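Long-range contacts in galectin (Xenopus laevis, PDB 3WUC), which probably binds lactose and related beta-galactosides through a galectin-type beta-sandwich, and may also recognise laminin: residues L65-Q69 with I110-F116; L39-S43 with I118-L124. One frame throughout, in Å; residues are numbered along the deposited sequence. Where two conformers were deposited one is given.

Interaction 1 of 2, residues L65-Q69 with I110-F116; sequences LNSKQ and IPFTCRF. With GAL (beta-D-galactopyranose), chain D.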
ATOM      1  N   LEU B  65      -7.496   9.779  24.560  1.00 15.82           N
ATOM      2  CA  LEU B  65      -7.937  10.653  23.470  0.50 14.67           C
ATOM      3  C   LEU B  65      -8.338  12.020  24.045  1.00 16.65           C
ATOM      4  O   LEU B  65      -8.941  12.138  25.115  1.00 15.08           O
ATOM      5  CB  LEU B  65      -9.088  10.080  22.677  0.50 15.58           C
ATOM      6  CG  LEU B  65      -8.978   8.696  22.047  0.50 16.41           C
ATOM      7  CD1 LEU B  65     -10.304   8.468  21.410  0.50 17.23           C
ATOM      8  CD2 LEU B  65      -7.814   8.473  21.057  0.50 16.48           C
ATOM      9  N   ASN B  66      -8.009  13.085  23.301  1.00 13.12           N
ATOM     10  CA  ASN B  66      -8.500  14.392  23.739  1.00 13.41           C
ATOM     11  C   ASN B  66      -8.594  15.274  22.518  1.00 14.69           C
ATOM     12  O   ASN B  66      -8.224  14.864  21.428  1.00 15.37           O
ATOM     13  CB  ASN B  66      -7.533  15.004  24.795  1.00 12.45           C
ATOM     14  CG  ASN B  66      -8.238  15.941  25.754  1.00 12.21           C
ATOM     15  OD1 ASN B  66      -9.363  16.397  25.523  1.00 13.50           O
ATOM     16  ND2 ASN B  66      -7.493  16.271  26.837  1.00 13.72           N
ATOM     17  N   SER B  67      -9.135  16.457  22.737  1.00 12.45           N
ATOM     18  CA  SER B  67      -9.112  17.541  21.768  1.00 14.45           C
ATOM     19  C   SER B  67      -8.376  18.721  22.377  1.00 15.38           C
ATOM     20  O   SER B  67      -8.167  18.811  23.557  1.00 16.20           O
ATOM     21  CB  SER B  67     -10.535  17.919  21.451  1.00 15.85           C
ATOM     22  OG  SER B  67     -11.316  18.186  22.622  1.00 16.45           O
ATOM     23  N   LYS B  68      -7.982  19.658  21.514  1.00 13.42           N
ATOM     24  CA  LYS B  68      -7.237  20.835  22.047  1.00 14.78           C
ATOM     25  C   LYS B  68      -7.806  22.028  21.251  1.00 14.24           C
ATOM     26  O   LYS B  68      -8.060  21.968  20.016  1.00 14.18           O
ATOM     27  CB  LYS B  68      -5.769  20.709  21.714  1.00 15.64           C
ATOM     28  CG  LYS B  68      -4.903  21.556  22.603  1.00 17.30           C
ATOM     29  CD  LYS B  68      -3.421  21.351  22.347  1.00 19.82           C
ATOM     30  CE  LYS B  68      -2.550  21.836  23.512  1.00 23.32           C
ATOM     31  NZ  LYS B  68      -1.112  21.850  23.236  1.00 24.33           N
ATOM     32  N   GLN B  69      -8.194  23.120  21.969  1.00 15.84           N
ATOM     33  CA  GLN B  69      -8.665  24.335  21.305  1.00 17.53           C
ATOM     34  C   GLN B  69      -7.951  25.533  21.815  1.00 18.05           C
ATOM     35  O   GLN B  69      -7.765  25.690  23.023  1.00 18.91           O
ATOM     36  CB  GLN B  69     -10.120  24.555  21.466  1.00 17.09           C
ATOM     37  CG  GLN B  69     -11.009  23.386  20.994  1.00 18.24           C
ATOM     38  CD  GLN B  69     -12.524  23.557  21.431  1.00 19.56           C
ATOM     39  OE1 GLN B  69     -13.234  24.420  20.936  1.00 21.19           O
ATOM     40  NE2 GLN B  69     -13.033  22.624  22.214  1.00 22.83           N
ATOM     41  N   ILE B 110     -12.998   3.140  18.353  1.00 17.93           N
ATOM     42  CA  ILE B 110     -13.238   4.064  19.436  0.50 17.70           C
ATOM     43  C   ILE B 110     -13.961   5.259  18.827  1.00 19.12           C
ATOM     44  O   ILE B 110     -13.383   5.952  18.010  1.00 16.73           O
ATOM     45  CB  ILE B 110     -11.899   4.461  20.028  0.50 19.35           C
ATOM     46  CG1 ILE B 110     -11.120   3.189  20.310  0.50 19.23           C
ATOM     47  CG2 ILE B 110     -12.060   5.290  21.306  0.50 18.23           C
ATOM     48  CD1 ILE B 110     -11.904   2.326  21.250  0.50 18.76           C
ATOM     49  N   PRO B 111     -15.222   5.522  19.219  1.00 17.08           N
ATOM     50  CA  PRO B 111     -15.888   6.776  18.733  1.00 16.22           C
ATOM     51  C   PRO B 111     -15.305   7.982  19.449  1.00 16.44           C
ATOM     52  O   PRO B 111     -14.923   7.908  20.631  1.00 17.23           O
ATOM     53  CB  PRO B 111     -17.384   6.570  19.078  1.00 18.42           C
ATOM     54  CG  PRO B 111     -17.349   5.552  20.178  1.00 20.32           C
ATOM     55  CD  PRO B 111     -16.103   4.697  20.108  1.00 20.57           C
ATOM     56  N   PHE B 112     -15.198   9.089  18.748  1.00 17.55           N
ATOM     57  CA  PHE B 112     -14.751  10.305  19.371  1.00 16.10           C
ATOM     58  C   PHE B 112     -15.509  11.429  18.699  1.00 16.46           C
ATOM     59  O   PHE B 112     -15.220  11.853  17.563  1.00 15.17           O
ATOM     60  CB  PHE B 112     -13.192  10.484  19.280  1.00 15.19           C
ATOM     61  CG  PHE B 112     -12.644  11.480  20.213  1.00 17.19           C
ATOM     62  CD1 PHE B 112     -12.772  11.400  21.601  1.00 17.80           C
ATOM     63  CD2 PHE B 112     -12.053  12.631  19.713  1.00 19.32           C
ATOM     64  CE1 PHE B 112     -12.302  12.360  22.478  1.00 20.12           C
ATOM     65  CE2 PHE B 112     -11.532  13.577  20.564  1.00 17.43           C
ATOM     66  CZ  PHE B 112     -11.678  13.497  21.962  1.00 18.40           C
ATOM     67  N   THR B 113     -16.523  11.972  19.379  1.00 16.66           N
ATOM     68  CA  THR B 113     -17.372  12.977  18.737  1.00 18.45           C
ATOM     69  C   THR B 113     -16.576  14.261  18.522  1.00 17.45           C
ATOM     70  O   THR B 113     -15.738  14.607  19.390  1.00 18.11           O
ATOM     71  CB  THR B 113     -18.562  13.337  19.678  1.00 22.50           C
ATOM     72  OG1 THR B 113     -19.281  12.154  19.959  1.00 24.00           O
ATOM     73  CG2 THR B 113     -19.480  14.288  19.020  1.00 24.61           C
ATOM     74  N   CYS B 114     -16.811  14.968  17.391  1.00 18.24           N
ATOM     75  CA  CYS B 114     -16.165  16.234  17.168  1.00 17.67           C
ATOM     76  C   CYS B 114     -16.583  17.224  18.292  1.00 18.04           C
ATOM     77  O   CYS B 114     -17.790  17.437  18.443  1.00 22.49           O
ATOM     78  CB  CYS B 114     -16.519  16.836  15.842  1.00 17.76           C
ATOM     79  SG  CYS B 114     -15.700  15.999  14.460  1.00 20.89           S
ATOM     80  N   ARG B 115     -15.633  17.720  19.045  1.00 16.99           N
ATOM     81  CA  ARG B 115     -15.961  18.653  20.162  1.00 19.22           C
ATOM     82  C   ARG B 115     -16.122  20.080  19.735  1.00 22.83           C
ATOM     83  O   ARG B 115     -16.586  20.891  20.507  1.00 24.79           O
ATOM     84  CB  ARG B 115     -14.923  18.565  21.173  1.00 21.46           C
ATOM     85  CG  ARG B 115     -15.162  17.200  21.883  1.00 24.71           C
ATOM     86  CD  ARG B 115     -14.025  16.936  22.750  1.00 24.47           C
ATOM     87  NE  ARG B 115     -14.293  15.872  23.711  1.00 26.58           N
ATOM     88  CZ  ARG B 115     -13.393  15.488  24.606  1.00 25.68           C
ATOM     89  NH1 ARG B 115     -13.698  14.507  25.490  1.00 25.60           N
ATOM     90  NH2 ARG B 115     -12.179  16.033  24.603  1.00 20.27           N
ATOM     91  N   PHE B 116     -15.679  20.401  18.528  1.00 20.00           N
ATOM     92  CA  PHE B 116     -15.880  21.738  17.927  1.00 19.54           C
ATOM     93  C   PHE B 116     -16.178  21.575  16.446  1.00 20.20           C
ATOM     94  O   PHE B 116     -15.832  20.536  15.896  1.00 18.69           O
ATOM     95  CB  PHE B 116     -14.702  22.706  18.189  1.00 18.74           C
ATOM     96  CG  PHE B 116     -13.337  22.207  17.741  1.00 18.06           C
ATOM     97  CD1 PHE B 116     -12.878  22.425  16.449  1.00 18.58           C
ATOM     98  CD2 PHE B 116     -12.518  21.486  18.602  1.00 17.18           C
ATOM     99  CE1 PHE B 116     -11.614  21.941  16.048  1.00 19.93           C
ATOM    100  CE2 PHE B 116     -11.271  21.059  18.216  1.00 18.18           C
ATOM    101  CZ  PHE B 116     -10.846  21.254  16.935  1.00 19.73           C
TER
HETATM  102  C1  GAL D   2      -1.187  15.832  29.007  1.00 19.27           C
HETATM  103  C2  GAL D   2       0.060  15.564  28.208  1.00 20.31           C
HETATM  104  C3  GAL D   2      -0.125  15.995  26.770  1.00 17.04           C
HETATM  105  C4  GAL D   2      -1.401  15.370  26.219  1.00 15.41           C
HETATM  106  C5  GAL D   2      -2.570  15.708  27.172  1.00 16.25           C
HETATM  107  C6  GAL D   2      -3.847  15.068  26.670  1.00 16.12           C
HETATM  108  O2  GAL D   2       1.101  16.391  28.788  1.00 25.68           O
HETATM  109  O3  GAL D   2       1.032  15.766  26.014  1.00 19.01           O
HETATM  110  O4  GAL D   2      -1.216  13.945  26.019  1.00 16.03           O
HETATM  111  O5  GAL D   2      -2.278  15.161  28.447  1.00 17.42           O
HETATM  112  O6  GAL D   2      -4.940  15.275  27.550  1.00 17.86           O

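Interaction 2 of 2, residues L39-S43 with I118-L124; sequences LGTDS and IEVINYL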
ATOM      1  N   LEU B  39      -4.662  14.901  14.883  1.00 12.59           N
ATOM      2  CA  LEU B  39      -5.441  15.427  13.763  1.00 14.42           C
ATOM      3  C   LEU B  39      -6.116  16.716  14.094  1.00 14.52           C
ATOM      4  O   LEU B  39      -6.740  16.841  15.176  1.00 13.14           O
ATOM      5  CB  LEU B  39      -6.485  14.380  13.258  1.00 17.56           C
ATOM      6  CG  LEU B  39      -5.934  13.057  12.715  1.00 21.73           C
ATOM      7  CD1 LEU B  39      -5.519  12.042  13.783  1.00 26.46           C
ATOM      8  CD2 LEU B  39      -7.081  12.529  11.894  1.00 25.60           C
ATOM      9  N   GLY B  40      -6.052  17.725  13.215  1.00 13.79           N
ATOM     10  CA  GLY B  40      -6.765  18.961  13.485  1.00 13.83           C
ATOM     11  C   GLY B  40      -6.491  19.978  12.440  1.00 14.60           C
ATOM     12  O   GLY B  40      -6.343  19.660  11.262  1.00 14.91           O
ATOM     13  N   THR B  41      -6.551  21.239  12.870  1.00 18.44           N
ATOM     14  CA  THR B  41      -6.253  22.346  11.949  1.00 19.96           C
ATOM     15  C   THR B  41      -4.871  22.861  12.072  1.00 20.83           C
ATOM     16  O   THR B  41      -4.371  23.395  11.039  1.00 25.88           O
ATOM     17  CB  THR B  41      -7.347  23.445  12.111  1.00 20.61           C
ATOM     18  OG1 THR B  41      -7.244  23.980  13.412  1.00 27.98           O
ATOM     19  CG2 THR B  41      -8.601  22.954  12.075  1.00 21.95           C
ATOM     20  N   ASP B  42      -4.178  22.725  13.206  1.00 21.73           N
ATOM     21  CA  ASP B  42      -2.805  23.074  13.481  1.00 21.44           C
ATOM     22  C   ASP B  42      -2.502  22.512  14.843  1.00 21.06           C
ATOM     23  O   ASP B  42      -3.401  21.840  15.531  1.00 19.50           O
ATOM     24  CB  ASP B  42      -2.624  24.653  13.427  1.00 21.91           C
ATOM     25  CG  ASP B  42      -3.566  25.415  14.428  1.00 23.83           C
ATOM     26  OD1 ASP B  42      -3.548  25.108  15.596  1.00 30.53           O
ATOM     27  OD2 ASP B  42      -4.345  26.264  14.022  1.00 30.86           O
ATOM     28  N   SER B  43      -1.313  22.728  15.361  1.00 22.02           N
ATOM     29  CA  SER B  43      -0.882  22.077  16.571  1.00 20.38           C
ATOM     30  C   SER B  43      -1.641  22.593  17.837  1.00 18.97           C
ATOM     31  O   SER B  43      -1.667  21.924  18.877  1.00 22.95           O
ATOM     32  CB  SER B  43       0.623  22.143  16.780  1.00 25.94           C
ATOM     33  OG  SER B  43       0.973  23.487  17.045  1.00 27.98           O
ATOM     34  N   ILE B 118     -15.839  21.381  12.681  1.00 18.02           N
ATOM     35  CA  ILE B 118     -14.692  21.284  11.742  1.00 19.99           C
ATOM     36  C   ILE B 118     -15.129  20.575  10.485  1.00 18.69           C
ATOM     37  O   ILE B 118     -15.797  19.618  10.539  1.00 20.60           O
ATOM     38  CB  ILE B 118     -13.483  20.587  12.391  1.00 19.03           C
ATOM     39  CG1 ILE B 118     -12.283  20.552  11.423  1.00 18.40           C
ATOM     40  CG2 ILE B 118     -13.911  19.224  12.888  1.00 20.27           C
ATOM     41  CD1 ILE B 118     -10.985  20.247  12.154  1.00 19.51           C
ATOM     42  N   GLU B 119     -14.784  21.096   9.318  1.00 17.68           N
ATOM     43  CA  GLU B 119     -15.181  20.473   8.059  1.00 19.30           C
ATOM     44  C   GLU B 119     -13.984  19.877   7.317  1.00 18.05           C
ATOM     45  O   GLU B 119     -14.181  19.078   6.476  1.00 19.06           O
ATOM     46  CB  GLU B 119     -15.942  21.420   7.140  1.00 24.78           C
ATOM     47  CG  GLU B 119     -17.426  21.573   7.629  1.00 29.68           C
ATOM     48  CD  GLU B 119     -18.200  20.195   7.751  1.00 33.93           C
ATOM     49  OE1 GLU B 119     -18.299  19.392   6.751  1.00 35.84           O
ATOM     50  OE2 GLU B 119     -18.744  19.888   8.844  1.00 35.84           O
ATOM     51  N   VAL B 120     -12.785  20.310   7.646  1.00 17.66           N
ATOM     52  CA  VAL B 120     -11.550  19.823   6.969  1.00 16.34           C
ATOM     53  C   VAL B 120     -10.472  19.655   7.985  1.00 16.96           C
ATOM     54  O   VAL B 120     -10.165  20.570   8.754  1.00 17.55           O
ATOM     55  CB  VAL B 120     -11.093  20.778   5.844  1.00 17.68           C
ATOM     56  CG1 VAL B 120      -9.859  20.249   5.137  1.00 19.31           C
ATOM     57  CG2 VAL B 120     -12.192  21.015   4.845  1.00 23.11           C
ATOM     58  N   ILE B 121      -9.862  18.476   8.008  1.00 14.82           N
ATOM     59  CA  ILE B 121      -8.620  18.232   8.738  1.00 15.97           C
ATOM     60  C   ILE B 121      -7.446  18.435   7.870  1.00 16.18           C
ATOM     61  O   ILE B 121      -7.266  17.792   6.825  1.00 15.33           O
ATOM     62  CB  ILE B 121      -8.574  16.762   9.335  1.00 15.62           C
ATOM     63  CG1 ILE B 121      -9.740  16.701  10.377  1.00 17.13           C
ATOM     64  CG2 ILE B 121      -7.191  16.398   9.902  1.00 14.39           C
ATOM     65  CD1 ILE B 121      -9.935  15.316  10.830  1.00 15.61           C
ATOM     66  N   ASN B 122      -6.693  19.438   8.181  1.00 14.50           N
ATOM     67  CA  ASN B 122      -5.533  19.736   7.408  1.00 15.02           C
ATOM     68  C   ASN B 122      -4.182  19.410   8.023  1.00 14.05           C
ATOM     69  O   ASN B 122      -3.111  19.419   7.378  1.00 14.77           O
ATOM     70  CB  ASN B 122      -5.528  21.227   7.059  1.00 15.96           C
ATOM     71  CG  ASN B 122      -6.355  21.580   5.867  1.00 16.54           C
ATOM     72  OD1 ASN B 122      -6.300  20.905   4.791  1.00 18.44           O
ATOM     73  ND2 ASN B 122      -7.184  22.581   6.024  1.00 20.97           N
ATOM     74  N   TYR B 123      -4.142  19.200   9.359  1.00 12.70           N
ATOM     75  CA  TYR B 123      -2.991  18.927  10.086  1.00 14.06           C
ATOM     76  C   TYR B 123      -3.021  17.544  10.701  1.00 12.70           C
ATOM     77  O   TYR B 123      -4.029  17.141  11.274  1.00 14.48           O
ATOM     78  CB  TYR B 123      -2.860  19.949  11.269  1.00 13.35           C
ATOM     79  CG  TYR B 123      -1.727  19.769  12.241  1.00 12.15           C
ATOM     80  CD1 TYR B 123      -0.432  20.261  12.038  1.00 14.45           C
ATOM     81  CD2 TYR B 123      -1.917  19.129  13.459  1.00 12.07           C
ATOM     82  CE1 TYR B 123       0.577  20.135  12.942  1.00 14.84           C
ATOM     83  CE2 TYR B 123      -0.905  18.962  14.370  1.00 15.39           C
ATOM     84  CZ  TYR B 123       0.347  19.477  14.162  1.00 13.97           C
ATOM     85  OH  TYR B 123       1.345  19.281  15.091  1.00 17.19           O
ATOM     86  N   LEU B 124      -1.904  16.837  10.458  1.00 13.76           N
ATOM     87  CA  LEU B 124      -1.671  15.505  11.041  1.00 13.74           C
ATOM     88  C   LEU B 124      -0.257  15.380  11.534  1.00 14.89           C
ATOM     89  O   LEU B 124       0.716  15.698  10.807  1.00 16.45           O
ATOM     90  CB  LEU B 124      -2.004  14.427   9.996  1.00 14.81           C
ATOM     91  CG  LEU B 124      -2.041  12.954  10.473  1.00 17.01           C
ATOM     92  CD1 LEU B 124      -2.987  12.186   9.583  1.00 20.20           C
ATOM     93  CD2 LEU B 124      -0.618  12.404  10.490  1.00 21.08           C
TER
HETATM   94  O   HOH W   1      -6.242  24.451   8.536  1.00 29.14           O

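Interaction 1 of 2, residues L65-Q69 with I110-F116
Arg115 supplies the polar link between these segments: its NH2 donates to Ser67 OG (3.1 Å, nearly straight) and, more weakly, to Asn66 OD1 (3.0 Å). Asn66 OD1 accepts the Ser67 backbone N at 2.8 Å, consistent with a fixed amide; Asn66 ND2 donates to O6 of the bound galactose (2.8 Å) and is also hydrogen-bonded to Asp74 O. Arginine and sugar meet the two ends of one amide, joining this contact to the carbohydrate site that His49, Arg53 and Glu76 help complete. Asp74 accepts from Ser67 and Gln69, while Ile75 O takes Arg115 NH1. Alongside, Leu65 CB sits over the Phe112 ring in a CH-pi contact (4.2 Å to the centroid), and Leu65 CD1 reaches Ile110 CG2 at 3.6 Å. Gln69 CG packs on Phe116 CD2 (3.4 Å). The axes of 65-69 and 110-113 approach to 9.0 Å across the sandwich, their N-to-C directions 20° apart: 62-69 lies between 45-53 and 72-79, whereas 109-113 edges the opposing sheet beside 99-103.

Interaction 2 of 2, residues L39-S43 with I118-L124
Tyr123 dominates this contact through its side chain. With chi1 t and chi2 near 90°, the ring lies along the turning chain, one face covered by Asp42 CA and Ser43 N, and its hydroxyl comes within 3.4 Å (OH to CB) of Ser43. Leu39 and Leu124 lie on the other face of the sheet, where Leu39 CG approaches Leu124 CD1 at 4.4 Å; both also touch Val22 inside the sandwich. Ile121, in the m, t rotamer, adds CG2 to Leu39 CB at 4.0 Å, and the extended Ile118 (t, t) brings CD1 to 3.6 Å from Thr41 CG2. Asp42 takes the p rotamer; its CA-to-CB bond points away from 118-124, and its OD1 accepts from Arg44 N. The backbones pair antiparallel: Gly40 N donates to Tyr123 O (2.9 Å), and Gly40 O accepts Tyr123 N (2.9 Å) and, weakly, Asn122 N (3.1 Å). Asn122 and Tyr123 opposite one glycine form a classic beta bulge, just where segment 39-43 turns a corner. The chemistry therefore divides: main-chain hydrogen bonds set the register, while apolar groups fill the interior and the Tyr123 ring packs along the 42-43 backbone on the other face.

Overall arrangement
Both contacts belong to one galectin beta-sandwich, their centres about 12 Å apart, and they touch where Lys68 CD packs against Ser43 O at 3.9 Å. Along the chain, interaction 1 is nested within the loop closed by interaction 2: 39-43 comes first, then 65-69, 110-116 and 118-124, the last two following each other closely. They differ in kind. Interaction 2 is pairing within one sheet, between the end of strand 36-39 and strand 120-127; interaction 1 bridges that sheet, through strand 62-69, to the opposing one at its edge strand 109-113. Together they tie the carbohydrate-binding sheet both laterally and to its partner, with interaction 1 directly contacting the galactose.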